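Local coordinates for protein phosphoribosylaminoimidazole-succinocarboxamide synthase (PDB 4O7V) that catalyses the ATP-dependent joining of L-aspartate to carboxyaminoimidazole ribonucleotide, giving the succinocarboxamide intermediate of de novo purine biosynthesis, at residues V90-V95 against I152-N157; F174-G179 against D190-D195. All coordinates share one frame; numbering follows the deposited sequence.

Interaction 1. Residues V90-V95 against I152-N157; sequences VVVRNV and IALKVN. With UDP (uridine-5'-diphosphate), chain B; U5P (uridine-5'-monophosphate), chain D.
Asn94 and Asn157 face each other from opposite directions and close a reciprocal amide pair where strand 84-93 of an antiparallel sheet packs on helix 143-165. Each amide gives one N-H and takes one: Asn94 ND2 lies 2.8 Å from Asn157 OD1, and Asn157 ND2 lies 3.0 Å from Asn94 OD1. Both donors arrive on lone pairs in the carbonyl planes, and with the two amide planes only 14° apart, the paired hydrogen bonds fix the rotation of both groups. Asn94 ND2 also donates to the backbone O of Leu171. Beside this pair the contact is apolar. Val92 straddles the helix surface: CG1, anti to the backbone N (chi1 -171°), reaches the amide carbon CG of Asn157 at 3.6 Å, while CG2 meets Ala153 CB at 3.7 Å. Val90 CG1 touches the same methyl from further back along the strand, and the small alanine admits both valines. The alternate side chains, Val91 and Arg93, leave by the other face of the strand for the bound uridine nucleotide, modelled as both UDP and U5P. There the guanidinium, also paired with Glu118, grips the phosphate: Arg93 NH1 donates to UDP O1A at 2.8 Å and NH2 to UDP O2A at 2.7 Å.

Interaction 2. Residues F174-G179 against D190-D195; sequences FKLEFG and DEISPD. With ADP (adenosine-5'-diphosphate), chain C; U5P (uridine-5'-monophosphate), chain D.
The carboxylates of Glu177 and Asp190 lie stacked face over face, their planes 7° apart, with Glu177 OE2 only 3.7 Å from Asp190 OD1; Leu176 CD1 lies at the edge of the Phe174 ring, in its plane. Lys175 NZ bridges the two acids, with salt bridges of 2.9 Å to Glu177 OE2 and 3.2 Å to Asp190 OD1. It meets the glutamate on the anti side, 27° out of plane, but comes to the aspartate from well above its plane. Bends at chi2 and chi3 (84°) bring the ammonium to the acids, while CD lies 3.5 Å from U5P N3. With only a methyl group here, as in an alanine, the stacked acids would probably lose the ammonium that bridges them, and the uracil the methylene resting against it. Both acid residues also serve ADP in the nucleotide site: ribose O2' donates to Glu177 OE1 at 2.8 Å, and the backbone N of Asp190 donates to ADP N7 at 3.1 Å. Asp190 OD2 has a further salt bridge to Lys13. Beyond the charges, Leu176 CD2 meets Ile192 CD1 at 4.1 Å, and a water joins Glu177 N to Glu191 O. The loop 190-195, with an ST turn at Ser193, runs between strands 186-188 and 197-201, Ile192 and Pro194 against helix 45-62; strand 169-180 packs on helix 143-165 through Phe174 and Phe178.

In the fold
Both contacts are buried, and they meet through one sheet: strands 84-93 and 169-180 are antiparallel neighbours, joined by probable hydrogen bonds from Leu176 N to Val90 O and from Val92 N to Phe174 O. The centre of interaction 2 lies about 2 Å from the centre of the chain and that of interaction 1 about 10 Å, the two centres being about 11 Å apart. Helix 143-165 borders both, for the Phe174 ring packs against Asn157. The chemistry follows the place in the fold. Interaction 1 joins strand to helix with neutral groups and keeps its charge for the opposite face, whereas interaction 2 puts charge within the contact, between ADP and the uridine nucleotide. U5P touches both.

Interaction 1. Residues V90-V95 against I152-N157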
loop_
_atom_site.group_PDB
_atom_site.type_symbol
_atom_site.label_atom_id
_atom_site.label_comp_id
_atom_site.label_asym_id
_atom_site.label_seq_id
_atom_site.Cartn_x
_atom_site.Cartn_y
_atom_site.Cartn_z
ATOM N N VAL A 90 12.264 -1.342 -0.828
ATOM C CA VAL A 90 11.931 -0.516 0.331
ATOM C C VAL A 90 12.252 0.932 0.003
ATOM O O VAL A 90 13.426 1.307 -0.097
ATOM C CB VAL A 90 12.714 -0.974 1.584
ATOM C CG1 VAL A 90 12.333 -0.143 2.812
ATOM C CG2 VAL A 90 12.459 -2.452 1.855
ATOM N N VAL A 91 11.211 1.740 -0.181
ATOM C CA VAL A 91 11.368 3.125 -0.595
ATOM C C VAL A 91 11.182 4.090 0.594
ATOM O O VAL A 91 10.191 4.024 1.317
ATOM C CB VAL A 91 10.393 3.484 -1.751
ATOM C CG1 VAL A 91 10.442 4.972 -2.054
ATOM C CG2 VAL A 91 10.709 2.662 -3.003
ATOM N N VAL A 92 12.149 4.976 0.789
ATOM C CA VAL A 92 12.067 6.005 1.818
ATOM C C VAL A 92 11.934 7.356 1.101
ATOM O O VAL A 92 12.647 7.615 0.143
ATOM C CB VAL A 92 13.321 6.000 2.724
ATOM C CG1 VAL A 92 13.130 6.924 3.915
ATOM C CG2 VAL A 92 13.648 4.590 3.201
ATOM N N ARG A 93 11.003 8.196 1.544
ATOM C CA ARG A 93 10.711 9.461 0.863
ATOM C C ARG A 93 10.739 10.632 1.853
ATOM O O ARG A 93 10.108 10.568 2.913
ATOM C CB ARG A 93 9.357 9.366 0.138
ATOM C CG ARG A 93 9.019 7.949 -0.347
ATOM C CD ARG A 93 7.794 7.871 -1.253
ATOM N NE ARG A 93 8.108 8.437 -2.553
ATOM C CZ ARG A 93 7.998 7.833 -3.733
ATOM N NH1 ARG A 93 7.533 6.591 -3.857
ATOM N NH2 ARG A 93 8.366 8.513 -4.807
ATOM N N ASN A 94 11.490 11.683 1.506
ATOM C CA ASN A 94 11.585 12.913 2.312
ATOM C C ASN A 94 10.850 14.079 1.684
ATOM O O ASN A 94 10.313 14.949 2.392
ATOM C CB ASN A 94 13.048 13.309 2.502
ATOM C CG ASN A 94 13.837 12.239 3.217
ATOM O OD1 ASN A 94 13.421 11.761 4.276
ATOM N ND2 ASN A 94 14.963 11.829 2.634
ATOM N N VAL A 95 10.861 14.090 0.349
ATOM C CA VAL A 95 10.279 15.144 -0.464
ATOM C C VAL A 95 9.393 14.467 -1.512
ATOM O O VAL A 95 9.772 13.427 -2.072
ATOM C CB VAL A 95 11.391 15.962 -1.166
ATOM C CG1 VAL A 95 10.819 16.897 -2.222
ATOM C CG2 VAL A 95 12.198 16.751 -0.140
ATOM N N ILE A 152 16.107 0.021 9.907
ATOM C CA ILE A 152 17.345 0.220 9.145
ATOM C C ILE A 152 17.188 1.292 8.036
ATOM O O ILE A 152 17.975 2.247 7.980
ATOM C CB ILE A 152 17.892 -1.097 8.556
ATOM C CG1 ILE A 152 18.227 -2.096 9.673
ATOM C CG2 ILE A 152 19.126 -0.829 7.706
ATOM C CD1 ILE A 152 18.163 -3.550 9.234
ATOM N N ALA A 153 16.178 1.141 7.178
ATOM C CA ALA A 153 15.927 2.108 6.091
ATOM C C ALA A 153 15.892 3.565 6.590
ATOM O O ALA A 153 16.482 4.461 5.977
ATOM C CB ALA A 153 14.634 1.766 5.352
ATOM N N LEU A 154 15.190 3.781 7.704
ATOM C CA LEU A 154 15.036 5.102 8.304
ATOM C C LEU A 154 16.359 5.644 8.839
ATOM O O LEU A 154 16.623 6.855 8.752
ATOM C CB LEU A 154 13.991 5.050 9.419
ATOM C CG LEU A 154 12.538 4.995 8.955
ATOM C CD1 LEU A 154 11.604 4.839 10.154
ATOM C CD2 LEU A 154 12.180 6.228 8.136
ATOM N N LYS A 155 17.181 4.750 9.390
ATOM C CA LYS A 155 18.524 5.115 9.861
ATOM C C LYS A 155 19.436 5.428 8.662
ATOM O O LYS A 155 20.124 6.464 8.650
ATOM C CB LYS A 155 19.107 4.018 10.776
ATOM C CG LYS A 155 20.565 4.232 11.170
ATOM C CD LYS A 155 21.032 3.294 12.278
ATOM C CE LYS A 155 22.558 3.407 12.433
ATOM N NZ LYS A 155 23.122 2.714 13.627
ATOM N N VAL A 156 19.415 4.551 7.655
ATOM C CA VAL A 156 20.093 4.803 6.376
ATOM C C VAL A 156 19.709 6.185 5.809
ATOM O O VAL A 156 20.581 6.950 5.375
ATOM C CB VAL A 156 19.783 3.703 5.334
ATOM C CG1 VAL A 156 20.316 4.089 3.958
ATOM C CG2 VAL A 156 20.340 2.342 5.776
ATOM N N ASN A 157 18.412 6.499 5.831
ATOM C CA ASN A 157 17.889 7.806 5.410
ATOM C C ASN A 157 18.570 8.971 6.130
ATOM O O ASN A 157 19.067 9.886 5.478
ATOM C CB ASN A 157 16.377 7.858 5.643
ATOM C CG ASN A 157 15.729 9.130 5.111
ATOM O OD1 ASN A 157 16.055 9.609 4.013
ATOM N ND2 ASN A 157 14.773 9.668 5.879
HETATM N N1 UDP B . 13.192 3.255 -7.603
HETATM C C2 UDP B . 14.126 2.265 -7.982
HETATM N N3 UDP B . 13.718 1.178 -8.645
HETATM C C4 UDP B . 12.424 1.020 -8.953
HETATM C C5 UDP B . 11.480 1.977 -8.592
HETATM C C6 UDP B . 11.894 3.112 -7.901
HETATM O O2 UDP B . 15.335 2.400 -7.700
HETATM O O4 UDP B . 12.065 -0.001 -9.573
HETATM C "C1'" UDP B . 13.651 4.438 -6.879
HETATM C "C2'" UDP B . 13.468 5.681 -7.731
HETATM O "O2'" UDP B . 14.684 6.030 -8.395
HETATM C "C3'" UDP B . 13.115 6.738 -6.717
HETATM C "C4'" UDP B . 12.468 5.989 -5.561
HETATM O "O4'" UDP B . 12.861 4.623 -5.699
HETATM O "O3'" UDP B . 14.330 7.318 -6.242
HETATM C "C5'" UDP B . 10.947 6.097 -5.583
HETATM O "O5'" UDP B . 10.476 5.951 -6.919
HETATM P PA UDP B . 8.929 6.164 -7.289
HETATM O O1A UDP B . 8.074 5.338 -6.358
HETATM O O2A UDP B . 8.651 7.641 -7.382
HETATM O O3A UDP B . 8.849 5.518 -8.763
HETATM P PB UDP B . 9.421 6.211 -10.106
HETATM O O1B UDP B . 9.030 5.205 -11.158
HETATM O O2B UDP B . 8.733 7.544 -10.197
HETATM O O3B UDP B . 10.915 6.329 -9.911
HETATM N N1 U5P D . 13.179 3.172 -7.392
HETATM C C2 U5P D . 14.157 2.260 -7.852
HETATM N N3 U5P D . 13.789 1.103 -8.406
HETATM C C4 U5P D . 12.494 0.792 -8.522
HETATM C C5 U5P D . 11.504 1.665 -8.076
HETATM C C6 U5P D . 11.877 2.875 -7.497
HETATM O O2 U5P D . 15.369 2.531 -7.745
HETATM O O4 U5P D . 12.180 -0.297 -9.041
HETATM C "C1'" U5P D . 13.599 4.432 -6.779
HETATM C "C2'" U5P D . 13.409 5.620 -7.705
HETATM O "O2'" U5P D . 14.618 5.936 -8.398
HETATM C "C3'" U5P D . 13.077 6.730 -6.741
HETATM C "C4'" U5P D . 12.420 6.051 -5.549
HETATM O "O3'" U5P D . 14.303 7.305 -6.287
HETATM O "O4'" U5P D . 12.792 4.675 -5.623
HETATM C "C5'" U5P D . 10.901 6.185 -5.569
HETATM O "O5'" U5P D . 10.396 5.723 -6.818
HETATM P P U5P D . 8.900 6.060 -7.292
HETATM O O1P U5P D . 8.760 7.539 -7.049
HETATM O O2P U5P D . 8.905 5.657 -8.746
HETATM O O3P U5P D . 8.000 5.228 -6.410
#

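Interaction 2. Residues F174-G179 against D190-D195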
loop_
_atom_site.group_PDB
_atom_site.type_symbol
_atom_site.label_atom_id
_atom_site.label_comp_id
_atom_site.label_asym_id
_atom_site.label_seq_id
_atom_site.Cartn_x
_atom_site.Cartn_y
_atom_site.Cartn_z
ATOM N N PHE A 174 14.627 7.353 -2.121
ATOM C CA PHE A 174 15.563 6.325 -2.565
ATOM C C PHE A 174 14.996 4.945 -2.300
ATOM O O PHE A 174 14.096 4.793 -1.488
ATOM C CB PHE A 174 16.947 6.491 -1.900
ATOM C CG PHE A 174 16.938 6.352 -0.402
ATOM C CD1 PHE A 174 17.287 5.140 0.198
ATOM C CD2 PHE A 174 16.607 7.427 0.412
ATOM C CE1 PHE A 174 17.284 4.998 1.582
ATOM C CE2 PHE A 174 16.607 7.297 1.799
ATOM C CZ PHE A 174 16.944 6.077 2.386
ATOM N N LYS A 175 15.522 3.951 -2.998
ATOM C CA LYS A 175 15.070 2.583 -2.842
ATOM C C LYS A 175 16.196 1.700 -2.288
ATOM O O LYS A 175 17.336 1.763 -2.750
ATOM C CB LYS A 175 14.571 2.026 -4.173
ATOM C CG LYS A 175 14.211 0.537 -4.113
ATOM C CD LYS A 175 14.704 -0.213 -5.350
ATOM C CE LYS A 175 16.153 -0.630 -5.207
ATOM N NZ LYS A 175 16.683 -1.372 -6.383
ATOM N N LEU A 176 15.851 0.864 -1.314
ATOM C CA LEU A 176 16.762 -0.149 -0.794
ATOM C C LEU A 176 16.232 -1.579 -0.965
ATOM O O LEU A 176 15.020 -1.812 -1.100
ATOM C CB LEU A 176 17.040 0.103 0.691
ATOM C CG LEU A 176 17.541 1.476 1.125
ATOM C CD1 LEU A 176 17.595 1.513 2.644
ATOM C CD2 LEU A 176 18.897 1.802 0.518
ATOM N N GLU A 177 17.160 -2.532 -0.934
ATOM C CA GLU A 177 16.836 -3.949 -0.894
ATOM C C GLU A 177 17.622 -4.618 0.212
ATOM O O GLU A 177 18.693 -4.138 0.606
ATOM C CB GLU A 177 17.124 -4.604 -2.240
ATOM C CG GLU A 177 16.237 -4.077 -3.368
ATOM C CD GLU A 177 16.441 -4.802 -4.686
ATOM O OE1 GLU A 177 16.818 -5.991 -4.691
ATOM O OE2 GLU A 177 16.211 -4.183 -5.732
ATOM N N PHE A 178 17.092 -5.724 0.719
ATOM C CA PHE A 178 17.676 -6.406 1.861
ATOM C C PHE A 178 17.648 -7.909 1.667
ATOM O O PHE A 178 16.812 -8.443 0.934
ATOM C CB PHE A 178 16.888 -6.100 3.145
ATOM C CG PHE A 178 16.905 -4.664 3.556
ATOM C CD1 PHE A 178 17.841 -4.205 4.491
ATOM C CD2 PHE A 178 15.974 -3.762 3.029
ATOM C CE1 PHE A 178 17.855 -2.879 4.890
ATOM C CE2 PHE A 178 15.991 -2.429 3.419
ATOM C CZ PHE A 178 16.931 -1.988 4.349
ATOM N N GLY A 179 18.547 -8.586 2.369
ATOM C CA GLY A 179 18.512 -10.025 2.472
ATOM C C GLY A 179 18.905 -10.471 3.865
ATOM O O GLY A 179 19.266 -9.662 4.727
ATOM N N ASP A 190 21.853 -5.062 -2.741
ATOM C CA ASP A 190 21.764 -4.364 -4.020
ATOM C C ASP A 190 22.731 -3.164 -4.094
ATOM O O ASP A 190 23.905 -3.284 -3.721
ATOM C CB ASP A 190 20.317 -3.928 -4.273
ATOM C CG ASP A 190 20.020 -3.730 -5.747
ATOM O OD1 ASP A 190 19.600 -2.627 -6.111
ATOM O OD2 ASP A 190 20.216 -4.673 -6.542
ATOM N N GLU A 191 22.224 -2.009 -4.536
ATOM C CA GLU A 191 23.052 -0.856 -4.851
ATOM C C GLU A 191 22.511 0.411 -4.197
ATOM O O GLU A 191 21.350 0.454 -3.778
ATOM C CB GLU A 191 23.126 -0.656 -6.383
ATOM C CG GLU A 191 21.852 -0.070 -7.001
ATOM C CD GLU A 191 21.961 0.213 -8.497
ATOM O OE1 GLU A 191 22.665 1.175 -8.900
ATOM O OE2 GLU A 191 21.311 -0.509 -9.279
ATOM N N ILE A 192 23.357 1.440 -4.124
ATOM C CA ILE A 192 22.906 2.792 -3.791
ATOM C C ILE A 192 23.603 3.754 -4.740
ATOM O O ILE A 192 24.815 3.935 -4.677
ATOM C CB ILE A 192 23.195 3.204 -2.325
ATOM C CG1 ILE A 192 22.706 2.143 -1.336
ATOM C CG2 ILE A 192 22.530 4.533 -2.022
ATOM C CD1 ILE A 192 22.884 2.526 0.118
ATOM N N SER A 193 22.827 4.367 -5.626
ATOM C CA SER A 193 23.394 5.110 -6.732
ATOM C C SER A 193 22.390 6.127 -7.254
ATOM O O SER A 193 21.243 6.135 -6.825
ATOM C CB SER A 193 23.799 4.139 -7.848
ATOM O OG SER A 193 22.662 3.656 -8.536
ATOM N N PRO A 194 22.815 6.994 -8.188
ATOM C CA PRO A 194 21.864 7.933 -8.790
ATOM C C PRO A 194 20.748 7.239 -9.587
ATOM O O PRO A 194 19.780 7.902 -9.970
ATOM C CB PRO A 194 22.746 8.779 -9.717
ATOM C CG PRO A 194 24.122 8.639 -9.167
ATOM C CD PRO A 194 24.187 7.222 -8.668
ATOM N N ASP A 195 20.898 5.932 -9.841
ATOM C CA ASP A 195 19.831 5.106 -10.429
ATOM C C ASP A 195 18.714 4.831 -9.430
ATOM O O ASP A 195 17.543 4.735 -9.809
ATOM C CB ASP A 195 20.369 3.745 -10.899
ATOM C CG ASP A 195 20.897 3.764 -12.328
ATOM O OD1 ASP A 195 20.961 2.678 -12.948
ATOM O OD2 ASP A 195 21.248 4.844 -12.838
HETATM P PB ADP C . 17.486 -4.851 -8.994
HETATM O O1B ADP C . 17.324 -3.374 -9.263
HETATM O O2B ADP C . 16.267 -5.536 -8.420
HETATM O O3B ADP C . 18.756 -5.197 -8.271
HETATM P PA ADP C . 18.865 -6.348 -11.049
HETATM O O1A ADP C . 18.247 -7.433 -11.910
HETATM O O2A ADP C . 19.885 -5.394 -11.626
HETATM O O3A ADP C . 17.623 -5.480 -10.481
HETATM O "O5'" ADP C . 19.531 -7.022 -9.742
HETATM C "C5'" ADP C . 20.175 -8.299 -9.745
HETATM C "C4'" ADP C . 19.599 -9.189 -8.643
HETATM O "O4'" ADP C . 20.576 -9.439 -7.619
HETATM C "C3'" ADP C . 18.394 -8.564 -7.948
HETATM O "O3'" ADP C . 17.328 -9.517 -7.961
HETATM C "C2'" ADP C . 18.863 -8.269 -6.532
HETATM O "O2'" ADP C . 17.831 -8.416 -5.558
HETATM C "C1'" ADP C . 19.953 -9.309 -6.332
HETATM N N9 ADP C . 20.935 -8.978 -5.258
HETATM C C8 ADP C . 21.431 -7.766 -4.928
HETATM N N7 ADP C . 22.301 -7.867 -3.892
HETATM C C5 ADP C . 22.381 -9.175 -3.539
HETATM C C6 ADP C . 23.103 -10.008 -2.529
HETATM N N6 ADP C . 23.968 -9.469 -1.641
HETATM N N1 ADP C . 22.873 -11.344 -2.510
HETATM C C2 ADP C . 22.028 -11.938 -3.369
HETATM N N3 ADP C . 21.352 -11.250 -4.305
HETATM C C4 ADP C . 21.474 -9.899 -4.443
HETATM N N1 U5P D . 13.179 3.172 -7.392
HETATM C C2 U5P D . 14.157 2.260 -7.852
HETATM N N3 U5P D . 13.789 1.103 -8.406
HETATM C C4 U5P D . 12.494 0.792 -8.522
HETATM C C5 U5P D . 11.504 1.665 -8.076
HETATM C C6 U5P D . 11.877 2.875 -7.497
HETATM O O2 U5P D . 15.369 2.531 -7.745
HETATM O O4 U5P D . 12.180 -0.297 -9.041
HETATM C "C1'" U5P D . 13.599 4.432 -6.779
HETATM C "C2'" U5P D . 13.409 5.620 -7.705
HETATM O "O2'" U5P D . 14.618 5.936 -8.398
HETATM C "C3'" U5P D . 13.077 6.730 -6.741
HETATM C "C4'" U5P D . 12.420 6.051 -5.549
HETATM O "O3'" U5P D . 14.303 7.305 -6.287
HETATM O "O4'" U5P D . 12.792 4.675 -5.623
HETATM C "C5'" U5P D . 10.901 6.185 -5.569
HETATM O "O5'" U5P D . 10.396 5.723 -6.818
HETATM P P U5P D . 8.900 6.060 -7.292
HETATM O O1P U5P D . 8.760 7.539 -7.049
HETATM O O2P U5P D . 8.905 5.657 -8.746
HETATM O O3P U5P D . 8.000 5.228 -6.410
HETATM O O HOH W 1 19.934 -1.120 -1.278
#